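Local coordinates for protein 4-oxalocrotonate decarboxylase NahK (Pseudomonas putida, PDB 5D2K) that catalyses the metal-assisted decarboxylation of 4-oxalocrotonate to 2-oxopent-4-enoate and carbon dioxide in naphthalene degradation, at residues A[9-12]-A[13-16]; A[22-25]-A[26-30]; A[184-187]-A[188-191]. The protein carries 1 engineered substitution. All coordinates share one frame; numbering follows the deposited sequence.

Contact 1: residues A[9-12]-A[13-16]; sequences TLTR and EQVL
Q14 OE1 is gripped twice: the backbone N of T11 gives it a nearly straight hydrogen bond (T11 N to Q14 OE1, 3.0 Å), and a water donates to it over 2.8 Å. The T11 donor sits above the carbonyl plane of the Q14 amide, 44° out of it, so the bond does not lie on a lone pair. That same water also donates to T9 O, tying the glutamine to the loop that leads into the helix. The reciprocal bond runs from Q14 N to T11 OG1, 3.1 Å, and the pair makes a capping box with T11 as the N-cap. T11 can accept there because its OG1 stands between its own backbone N and carbonyl carbon (chi1 66°), facing the first turn. Beyond CG the Q14 chain is extended, which carries OE1 back past the threonine hydroxyl. A second water links T11 OG1, 2.6 Å away, to E13 OE1. With an alanine at Q14 the side-chain half of the box is gone, which would probably leave T11 N without its acceptor and the water at T9 O without its second one, so that the incoming loop could shift. Regular helical bonds follow, V15 N to T11 O and L16 N to R12 O. Over one face of the R12 guanidinium lies the L16 isobutyl group, with L16 CD2 4.0 Å from R12 NH2. On another side of the turn L10 CB meets V15 CG2 at 4.0 Å, the two side chains crossing at about a right angle. The whole turn opens helix 12-27 at the protein surface, where L10 packs on V50 and L16 on E53 of helix 44-60, while D46 of that helix takes hydrogen bonds from T9 OG1 and L10 N.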
ATOM      1  N   THR A   9     -13.925 -14.182 -15.195  1.00 19.39           N
ATOM      2  CA  THR A   9     -14.179 -14.128 -16.638  1.00 17.20           C
ATOM      3  C   THR A   9     -12.923 -14.353 -17.483  1.00 22.45           C
ATOM      4  O   THR A   9     -13.015 -14.613 -18.685  1.00 23.54           O
ATOM      5  CB  THR A   9     -14.813 -12.778 -17.074  1.00 20.55           C
ATOM      6  OG1 THR A   9     -13.876 -11.705 -16.899  1.00 21.18           O
ATOM      7  CG2 THR A   9     -16.083 -12.490 -16.288  1.00 20.68           C
ATOM      8  N   LEU A  10     -11.750 -14.244 -16.868  1.00 17.91           N
ATOM      9  CA  LEU A  10     -10.505 -14.460 -17.598  1.00 15.14           C
ATOM     10  C   LEU A  10     -10.180 -15.942 -17.759  1.00 15.52           C
ATOM     11  O   LEU A  10     -10.513 -16.765 -16.899  1.00 19.47           O
ATOM     12  CB  LEU A  10      -9.336 -13.770 -16.889  1.00 15.43           C
ATOM     13  CG  LEU A  10      -9.361 -12.246 -16.771  1.00 14.35           C
ATOM     14  CD1 LEU A  10      -8.141 -11.786 -15.977  1.00 13.95           C
ATOM     15  CD2 LEU A  10      -9.404 -11.572 -18.143  1.00 14.79           C
ATOM     16  N   THR A  11      -9.529 -16.278 -18.867  1.00 16.61           N
ATOM     17  CA  THR A  11      -8.919 -17.591 -19.017  1.00 16.57           C
ATOM     18  C   THR A  11      -7.606 -17.595 -18.235  1.00 17.03           C
ATOM     19  O   THR A  11      -7.062 -16.522 -17.944  1.00 15.67           O
ATOM     20  CB  THR A  11      -8.629 -17.935 -20.483  1.00 17.76           C
ATOM     21  OG1 THR A  11      -7.625 -17.051 -20.996  1.00 17.31           O
ATOM     22  CG2 THR A  11      -9.889 -17.804 -21.335  1.00 22.81           C
ATOM     23  N   ARG A  12      -7.095 -18.782 -17.911  1.00 16.93           N
ATOM     24  CA  ARG A  12      -5.809 -18.877 -17.216  1.00 18.46           C
ATOM     25  C   ARG A  12      -4.691 -18.235 -18.040  1.00 17.50           C
ATOM     26  O   ARG A  12      -3.851 -17.508 -17.502  1.00 15.68           O
ATOM     27  CB  ARG A  12      -5.455 -20.332 -16.893  1.00 19.08           C
ATOM     28  CG  ARG A  12      -4.058 -20.463 -16.313  1.00 21.26           C
ATOM     29  CD  ARG A  12      -3.730 -21.850 -15.792  1.00 24.88           C
ATOM     30  NE  ARG A  12      -2.322 -21.892 -15.415  1.00 24.22           N
ATOM     31  CZ  ARG A  12      -1.853 -21.458 -14.251  1.00 26.24           C
ATOM     32  NH1 ARG A  12      -2.687 -20.972 -13.343  1.00 29.23           N
ATOM     33  NH2 ARG A  12      -0.554 -21.513 -13.994  1.00 23.61           N
ATOM     34  N   GLU A  13      -4.692 -18.492 -19.345  1.00 15.63           N
ATOM     35  CA  GLU A  13      -3.725 -17.882 -20.248  1.00 15.70           C
ATOM     36  C   GLU A  13      -3.738 -16.354 -20.144  1.00 16.24           C
ATOM     37  O   GLU A  13      -2.679 -15.717 -20.143  1.00 14.64           O
ATOM     38  CB  GLU A  13      -4.007 -18.309 -21.692  1.00 19.49           C
ATOM     39  CG  GLU A  13      -3.047 -17.714 -22.701  1.00 32.23           C
ATOM     40  CD  GLU A  13      -3.747 -17.231 -23.955  1.00 46.65           C
ATOM     41  OE1 GLU A  13      -4.494 -16.231 -23.873  1.00 45.87           O
ATOM     42  OE2 GLU A  13      -3.551 -17.856 -25.020  1.00 50.64           O
ATOM     43  N   GLN A  14      -4.932 -15.770 -20.047  1.00 14.86           N
ATOM     44  CA  GLN A  14      -5.051 -14.315 -19.940  1.00 11.99           C
ATOM     45  C   GLN A  14      -4.521 -13.798 -18.598  1.00 13.55           C
ATOM     46  O   GLN A  14      -3.872 -12.755 -18.538  1.00 13.71           O
ATOM     47  CB  GLN A  14      -6.501 -13.880 -20.139  1.00 14.67           C
ATOM     48  CG  GLN A  14      -6.941 -13.999 -21.604  1.00 14.20           C
ATOM     49  CD  GLN A  14      -8.443 -13.979 -21.785  1.00 17.30           C
ATOM     50  OE1 GLN A  14      -9.210 -14.055 -20.825  1.00 18.45           O
ATOM     51  NE2 GLN A  14      -8.874 -13.879 -23.038  1.00 21.57           N
ATOM     52  N   VAL A  15      -4.809 -14.514 -17.521  1.00 13.44           N
ATOM     53  CA  VAL A  15      -4.248 -14.137 -16.215  1.00 10.00           C
ATOM     54  C   VAL A  15      -2.717 -14.087 -16.274  1.00 12.30           C
ATOM     55  O   VAL A  15      -2.098 -13.104 -15.851  1.00 12.21           O
ATOM     56  CB  VAL A  15      -4.682 -15.121 -15.099  1.00 11.80           C
ATOM     57  CG1 VAL A  15      -3.953 -14.799 -13.795  1.00 12.23           C
ATOM     58  CG2 VAL A  15      -6.169 -15.044 -14.877  1.00 14.89           C
ATOM     59  N   LEU A  16      -2.104 -15.139 -16.811  1.00 11.13           N
ATOM     60  CA  LEU A  16      -0.644 -15.199 -16.879  1.00 11.03           C
ATOM     61  C   LEU A  16      -0.074 -14.094 -17.758  1.00 13.67           C
ATOM     62  O   LEU A  16       0.909 -13.455 -17.397  1.00 11.91           O
ATOM     63  CB  LEU A  16      -0.183 -16.566 -17.396  1.00 13.68           C
ATOM     64  CG  LEU A  16      -0.701 -17.781 -16.619  1.00 16.40           C
ATOM     65  CD1 LEU A  16      -0.088 -19.066 -17.163  1.00 16.35           C
ATOM     66  CD2 LEU A  16      -0.461 -17.663 -15.125  1.00 19.07           C
TER
HETATM   67  O   HOH W   1     -11.739 -12.929 -20.977  1.00 24.90           O
HETATM   68  O   HOH W   2      -7.337 -17.220 -23.574  1.00 27.41           O

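Contact 2: residues A[22-25]-A[26-30]; sequences IENA and ELNVH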
ATOM      1  N   ILE A  22       1.366  -6.177 -17.101  1.00  9.62           N
ATOM      2  CA  ILE A  22       1.255  -5.163 -16.067  1.00 10.40           C
ATOM      3  C   ILE A  22       2.563  -5.064 -15.278  1.00  7.28           C
ATOM      4  O   ILE A  22       3.036  -3.962 -14.966  1.00  9.64           O
ATOM      5  CB  ILE A  22       0.062  -5.478 -15.135  1.00  9.71           C
ATOM      6  CG1 ILE A  22      -1.246  -5.344 -15.915  1.00 11.66           C
ATOM      7  CG2 ILE A  22       0.052  -4.567 -13.902  1.00 12.11           C
ATOM      8  CD1 ILE A  22      -2.477  -5.780 -15.132  1.00 13.89           C
ATOM      9  N   GLU A  23       3.162  -6.213 -14.958  1.00  9.69           N
ATOM     10  CA  GLU A  23       4.443  -6.174 -14.255  1.00  8.56           C
ATOM     11  C   GLU A  23       5.525  -5.475 -15.080  1.00 10.75           C
ATOM     12  O   GLU A  23       6.350  -4.723 -14.537  1.00 10.16           O
ATOM     13  CB  GLU A  23       4.918  -7.573 -13.874  1.00  9.47           C
ATOM     14  CG  GLU A  23       6.139  -7.453 -12.963  1.00 11.30           C
ATOM     15  CD  GLU A  23       6.829  -8.767 -12.676  1.00 10.33           C
ATOM     16  OE1 GLU A  23       6.948  -9.613 -13.592  1.00 12.54           O
ATOM     17  OE2 GLU A  23       7.273  -8.960 -11.531  1.00 11.10           O
ATOM     18  N   ASN A  24       5.526  -5.708 -16.393  1.00 10.32           N
ATOM     19  CA  ASN A  24       6.553  -5.100 -17.236  1.00 11.70           C
ATOM     20  C   ASN A  24       6.471  -3.576 -17.233  1.00 10.05           C
ATOM     21  O   ASN A  24       7.490  -2.897 -17.363  1.00  9.85           O
ATOM     22  CB  ASN A  24       6.468  -5.640 -18.679  1.00  9.97           C
ATOM     23  CG  ASN A  24       7.140  -6.980 -18.830  1.00 13.67           C
ATOM     24  OD1 ASN A  24       7.901  -7.403 -17.972  1.00 14.31           O
ATOM     25  ND2 ASN A  24       6.888  -7.643 -19.955  1.00 17.15           N
ATOM     26  N   ALA A  25       5.269  -3.030 -17.068  1.00 10.06           N
ATOM     27  CA  ALA A  25       5.120  -1.580 -16.974  1.00  9.23           C
ATOM     28  C   ALA A  25       5.850  -1.031 -15.734  1.00  8.62           C
ATOM     29  O   ALA A  25       6.481   0.021 -15.782  1.00 11.01           O
ATOM     30  CB  ALA A  25       3.634  -1.199 -16.955  1.00 11.22           C
ATOM     31  N   GLU A  26       5.781  -1.759 -14.623  1.00  9.74           N
ATOM     32  CA  GLU A  26       6.528  -1.372 -13.437  1.00 10.96           C
ATOM     33  C   GLU A  26       8.042  -1.531 -13.631  1.00  9.88           C
ATOM     34  O   GLU A  26       8.828  -0.599 -13.372  1.00 11.73           O
ATOM     35  CB  GLU A  26       6.059  -2.210 -12.244  1.00  9.58           C
ATOM     36  CG  GLU A  26       6.821  -1.935 -10.953  1.00  9.01           C
ATOM     37  CD  GLU A  26       7.526  -3.164 -10.389  1.00 10.08           C
ATOM     38  OE1 GLU A  26       7.114  -4.313 -10.680  1.00 10.92           O
ATOM     39  OE2 GLU A  26       8.504  -2.954  -9.629  1.00 13.38           O
ATOM     40  N   LEU A  27       8.449  -2.722 -14.069  1.00  8.68           N
ATOM     41  CA  LEU A  27       9.871  -3.036 -14.213  1.00  9.23           C
ATOM     42  C   LEU A  27      10.575  -2.197 -15.276  1.00 11.57           C
ATOM     43  O   LEU A  27      11.784  -1.978 -15.195  1.00 14.38           O
ATOM     44  CB  LEU A  27      10.047  -4.519 -14.539  1.00 10.39           C
ATOM     45  CG  LEU A  27       9.558  -5.457 -13.443  1.00 12.25           C
ATOM     46  CD1 LEU A  27       9.712  -6.889 -13.917  1.00 13.65           C
ATOM     47  CD2 LEU A  27      10.362  -5.211 -12.180  1.00 12.80           C
ATOM     48  N   ASN A  28       9.824  -1.734 -16.270  1.00 11.01           N
ATOM     49  CA  ASN A  28      10.420  -0.969 -17.358  1.00 11.48           C
ATOM     50  C   ASN A  28       9.937   0.476 -17.440  1.00 12.05           C
ATOM     51  O   ASN A  28      10.189   1.179 -18.423  1.00 12.52           O
ATOM     52  CB  ASN A  28      10.176  -1.709 -18.675  1.00 10.87           C
ATOM     53  CG  ASN A  28      10.839  -3.075 -18.684  1.00 12.73           C
ATOM     54  OD1 ASN A  28      12.036  -3.187 -18.956  1.00 15.29           O
ATOM     55  ND2 ASN A  28      10.081  -4.115 -18.351  1.00 12.14           N
ATOM     56  N   VAL A  29       9.268   0.924 -16.375  1.00 10.27           N
ATOM     57  CA  VAL A  29       8.980   2.335 -16.133  1.00 10.34           C
ATOM     58  C   VAL A  29       8.217   3.001 -17.292  1.00 11.24           C
ATOM     59  O   VAL A  29       8.709   3.949 -17.928  1.00 13.29           O
ATOM     60  CB  VAL A  29      10.291   3.131 -15.847  1.00 12.65           C
ATOM     61  CG1 VAL A  29       9.969   4.438 -15.142  1.00 10.87           C
ATOM     62  CG2 VAL A  29      11.272   2.308 -15.004  1.00 12.58           C
ATOM     63  N   HIS A  30       7.014   2.497 -17.569  1.00 10.62           N
ATOM     64  CA  HIS A  30       6.128   3.154 -18.532  1.00  9.42           C
ATOM     65  C   HIS A  30       4.691   2.906 -18.155  1.00 12.34           C
ATOM     66  O   HIS A  30       4.384   1.901 -17.493  1.00 10.75           O
ATOM     67  CB  HIS A  30       6.397   2.663 -19.964  1.00 10.54           C
ATOM     68  CG  HIS A  30       6.115   1.203 -20.176  1.00 11.40           C
ATOM     69  ND1 HIS A  30       4.845   0.710 -20.398  1.00 12.25           N
ATOM     70  CD2 HIS A  30       6.944   0.134 -20.215  1.00 10.27           C
ATOM     71  CE1 HIS A  30       4.905  -0.602 -20.553  1.00 11.61           C
ATOM     72  NE2 HIS A  30       6.169  -0.976 -20.453  1.00 11.41           N
TER
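One face of the H30 imidazole lies over A25, whose CA stands 3.8 Å from the ring centroid and only 19° off its normal, a CH-pi contact. The H30 ring is turned back over the helix end because its CG sits between the backbone N and the carbonyl carbon (chi1 64°). Two more flat groups, the amides of N24 and N28, lie side by side and point the same way, with their planes 79° apart. The bond, though, goes to the main chain: N28 ND2 donates to the carbonyl oxygen N24 O, 3.0 Å, in the carbonyl plane and on a lone pair. N28 N reaches the same oxygen at 2.8 Å from N24 O, so two donors of one residue satisfy this helix-end carbonyl. Next comes a Schellman motif, with V29 at positive phi as C-prime; H30 N bonds to A25 O at 3.1 Å, and the companion bond from V29 N to E26 O is weak. Farther round, L27 CD1 lies 3.7 Å from E23 CD. L27 also belongs to a magnesium site seen in a crystal of this protein, though no ion is bound there in this chain. The contact closes helix 12-27 against helix 44-60, where R57 and K58, with R61 just beyond, form salt bridges to E23; K58 also holds E26, which hydrogen-bonds Y94.

Contact 3: residues A[184-187]-A[188-191]; sequences EVDL and RTLG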
ATOM      1  N   GLU A 184       1.980   1.660  23.830  1.00 19.13           N
ATOM      2  CA  GLU A 184       2.570   2.991  24.000  1.00 21.54           C
ATOM      3  C   GLU A 184       2.053   4.030  23.006  1.00 23.52           C
ATOM      4  O   GLU A 184       2.357   5.219  23.125  1.00 21.28           O
ATOM      5  CB  GLU A 184       4.089   2.937  23.840  1.00 22.14           C
ATOM      6  CG  GLU A 184       4.836   2.002  24.757  1.00 25.63           C
ATOM      7  CD  GLU A 184       6.315   1.978  24.408  1.00 35.43           C
ATOM      8  OE1 GLU A 184       6.792   0.966  23.851  1.00 33.57           O
ATOM      9  OE2 GLU A 184       6.994   2.991  24.667  1.00 37.63           O
ATOM     10  N   VAL A 185       1.314   3.578  22.002  1.00 16.03           N
ATOM     11  CA  VAL A 185       0.897   4.437  20.896  0.72 17.56           C
ATOM     12  C   VAL A 185      -0.607   4.345  20.642  1.00 18.89           C
ATOM     13  O   VAL A 185      -1.140   3.254  20.408  1.00 24.20           O
ATOM     14  CB  VAL A 185       1.628   4.071  19.580  0.72 17.66           C
ATOM     15  CG1 VAL A 185       1.368   5.139  18.510  0.72 19.44           C
ATOM     16  CG2 VAL A 185       3.132   3.892  19.815  0.72 17.98           C
ATOM     17  N   ASP A 186      -1.285   5.484  20.668  1.00 14.88           N
ATOM     18  CA  ASP A 186      -2.699   5.534  20.322  1.00 12.69           C
ATOM     19  C   ASP A 186      -2.817   5.739  18.816  1.00 13.83           C
ATOM     20  O   ASP A 186      -2.615   6.847  18.318  1.00 14.95           O
ATOM     21  CB  ASP A 186      -3.400   6.659  21.090  1.00 13.23           C
ATOM     22  CG  ASP A 186      -4.915   6.656  20.903  1.00 15.85           C
ATOM     23  OD1 ASP A 186      -5.404   6.311  19.808  1.00 15.94           O
ATOM     24  OD2 ASP A 186      -5.627   7.015  21.868  1.00 19.41           O
ATOM     25  N   LEU A 187      -3.127   4.676  18.086  1.00 11.94           N
ATOM     26  CA  LEU A 187      -3.172   4.775  16.627  1.00 11.68           C
ATOM     27  C   LEU A 187      -4.369   5.568  16.126  1.00 13.19           C
ATOM     28  O   LEU A 187      -4.370   6.033  14.986  1.00 13.70           O
ATOM     29  CB  LEU A 187      -3.183   3.381  15.997  1.00 10.77           C
ATOM     30  CG  LEU A 187      -1.915   2.571  16.266  1.00 11.08           C
ATOM     31  CD1 LEU A 187      -2.006   1.208  15.585  1.00 15.50           C
ATOM     32  CD2 LEU A 187      -0.664   3.333  15.808  1.00 16.40           C
ATOM     33  N   ARG A 188      -5.390   5.718  16.967  1.00 12.56           N
ATOM     34  CA  ARG A 188      -6.573   6.477  16.562  1.00 11.11           C
ATOM     35  C   ARG A 188      -6.297   7.977  16.569  1.00 11.42           C
ATOM     36  O   ARG A 188      -6.723   8.705  15.658  1.00 13.72           O
ATOM     37  CB  ARG A 188      -7.759   6.156  17.484  1.00 13.58           C
ATOM     38  CG  ARG A 188      -9.056   6.837  17.063  1.00 15.24           C
ATOM     39  CD  ARG A 188     -10.181   6.536  18.054  1.00 15.33           C
ATOM     40  NE  ARG A 188      -9.916   7.081  19.382  1.00 14.86           N
ATOM     41  CZ  ARG A 188     -10.370   8.254  19.815  1.00 18.43           C
ATOM     42  NH1 ARG A 188     -11.090   9.025  19.012  1.00 18.49           N
ATOM     43  NH2 ARG A 188     -10.099   8.660  21.046  1.00 18.47           N
ATOM     44  N   THR A 189      -5.568   8.433  17.582  1.00 12.62           N
ATOM     45  CA  THR A 189      -5.336   9.860  17.749  1.00 11.39           C
ATOM     46  C   THR A 189      -3.956  10.309  17.268  1.00 12.76           C
ATOM     47  O   THR A 189      -3.613  11.478  17.379  1.00 12.19           O
ATOM     48  CB  THR A 189      -5.515  10.289  19.223  1.00 12.20           C
ATOM     49  OG1 THR A 189      -4.513   9.668  20.044  1.00 14.35           O
ATOM     50  CG2 THR A 189      -6.909   9.892  19.724  1.00 15.46           C
ATOM     51  N   LEU A 190      -3.181   9.374  16.722  1.00 11.71           N
ATOM     52  CA  LEU A 190      -1.843   9.669  16.211  1.00 11.47           C
ATOM     53  C   LEU A 190      -1.886  10.751  15.149  1.00 11.10           C
ATOM     54  O   LEU A 190      -2.492  10.554  14.104  1.00 10.54           O
ATOM     55  CB  LEU A 190      -1.213   8.402  15.626  1.00 11.09           C
ATOM     56  CG  LEU A 190       0.185   8.559  15.025  1.00 12.54           C
ATOM     57  CD1 LEU A 190       1.197   8.922  16.098  1.00 13.55           C
ATOM     58  CD2 LEU A 190       0.586   7.269  14.315  1.00 15.12           C
ATOM     59  N   GLY A 191      -1.272  11.898  15.425  1.00 10.32           N
ATOM     60  CA  GLY A 191      -1.218  12.970  14.445  1.00 12.04           C
ATOM     61  C   GLY A 191      -0.036  12.824  13.507  1.00 11.37           C
ATOM     62  O   GLY A 191       1.055  12.433  13.924  1.00 13.23           O
TER
HETATM   63  O   HOH W   3      -7.601   8.304  23.227  1.00 30.37           O
HETATM   64  O   HOH W   4      -4.583   9.500  22.947  1.00 35.57           O
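With its carboxyl carbon trans to the main-chain nitrogen (chi1 -173°), D186 swings its carboxylate forward over the next turn of chain, and T189 meets it with OG1 between its own backbone N and carbonyl carbon (chi1 65°). The two side chains cross at about a right angle. D186 OD1 does the gripping: T189 N donates to it over 3.1 Å, coming from above the carboxylate plane, 62° out of it. R188 N lies closer, 2.9 Å from D186 OD1, but its bond is bent and weak; the ring it closes is that of an Asx turn. Together the two N-H groups fold residues 186-189 into a tight reversal, much as an N-cap aspartate holds a first helical turn, although no helix follows here. The other oxygen faces water. One water donates to D186 OD2 at 2.7 Å and reaches R188 NH2 through a weak bond, while a second joins D186 OD2, 2.9 Å away, to T189 OG1. The R188 guanidinium therefore reaches the aspartate only weakly, through water: R188 NE stays 4.6 Å from D186 OD1, with the oxygen well out of the guanidinium plane, an attraction of charges without a salt bridge. T189 CG2 lies over one face of that guanidinium. On the buried side of the turn, L187 CD2 comes within 4.4 Å of L190 CD2, and L187 O is buried with no partner in the model. The two leucines pack on I117 of strand 112-121, L187 also touching V142 of strand 139-149 and L214 of helix 213-225, and the chain then enters strand 191-196 at G191, whose N bonds to Q259.

Contacts 1 and 2 mark the start and finish of helix 12-27, their centres 19 Å apart, and both lean on helix 44-60. The first is a surface turn capped by side chains, with water bridging them; the second is partly buried, ends the helix with one carbonyl that takes two donors from an asparagine and the next closed by a Schellman motif, and sends acidic side chains into a cluster of basic ones. Contact 3, also partly buried, lies across the centre of the chain, about 27 Å from contact 2 by nearest atoms. Neither of its segments lies in a regular alpha-helix: an aspartate does for a loop what the threonine does in contact 1, backed by leucines set against strands.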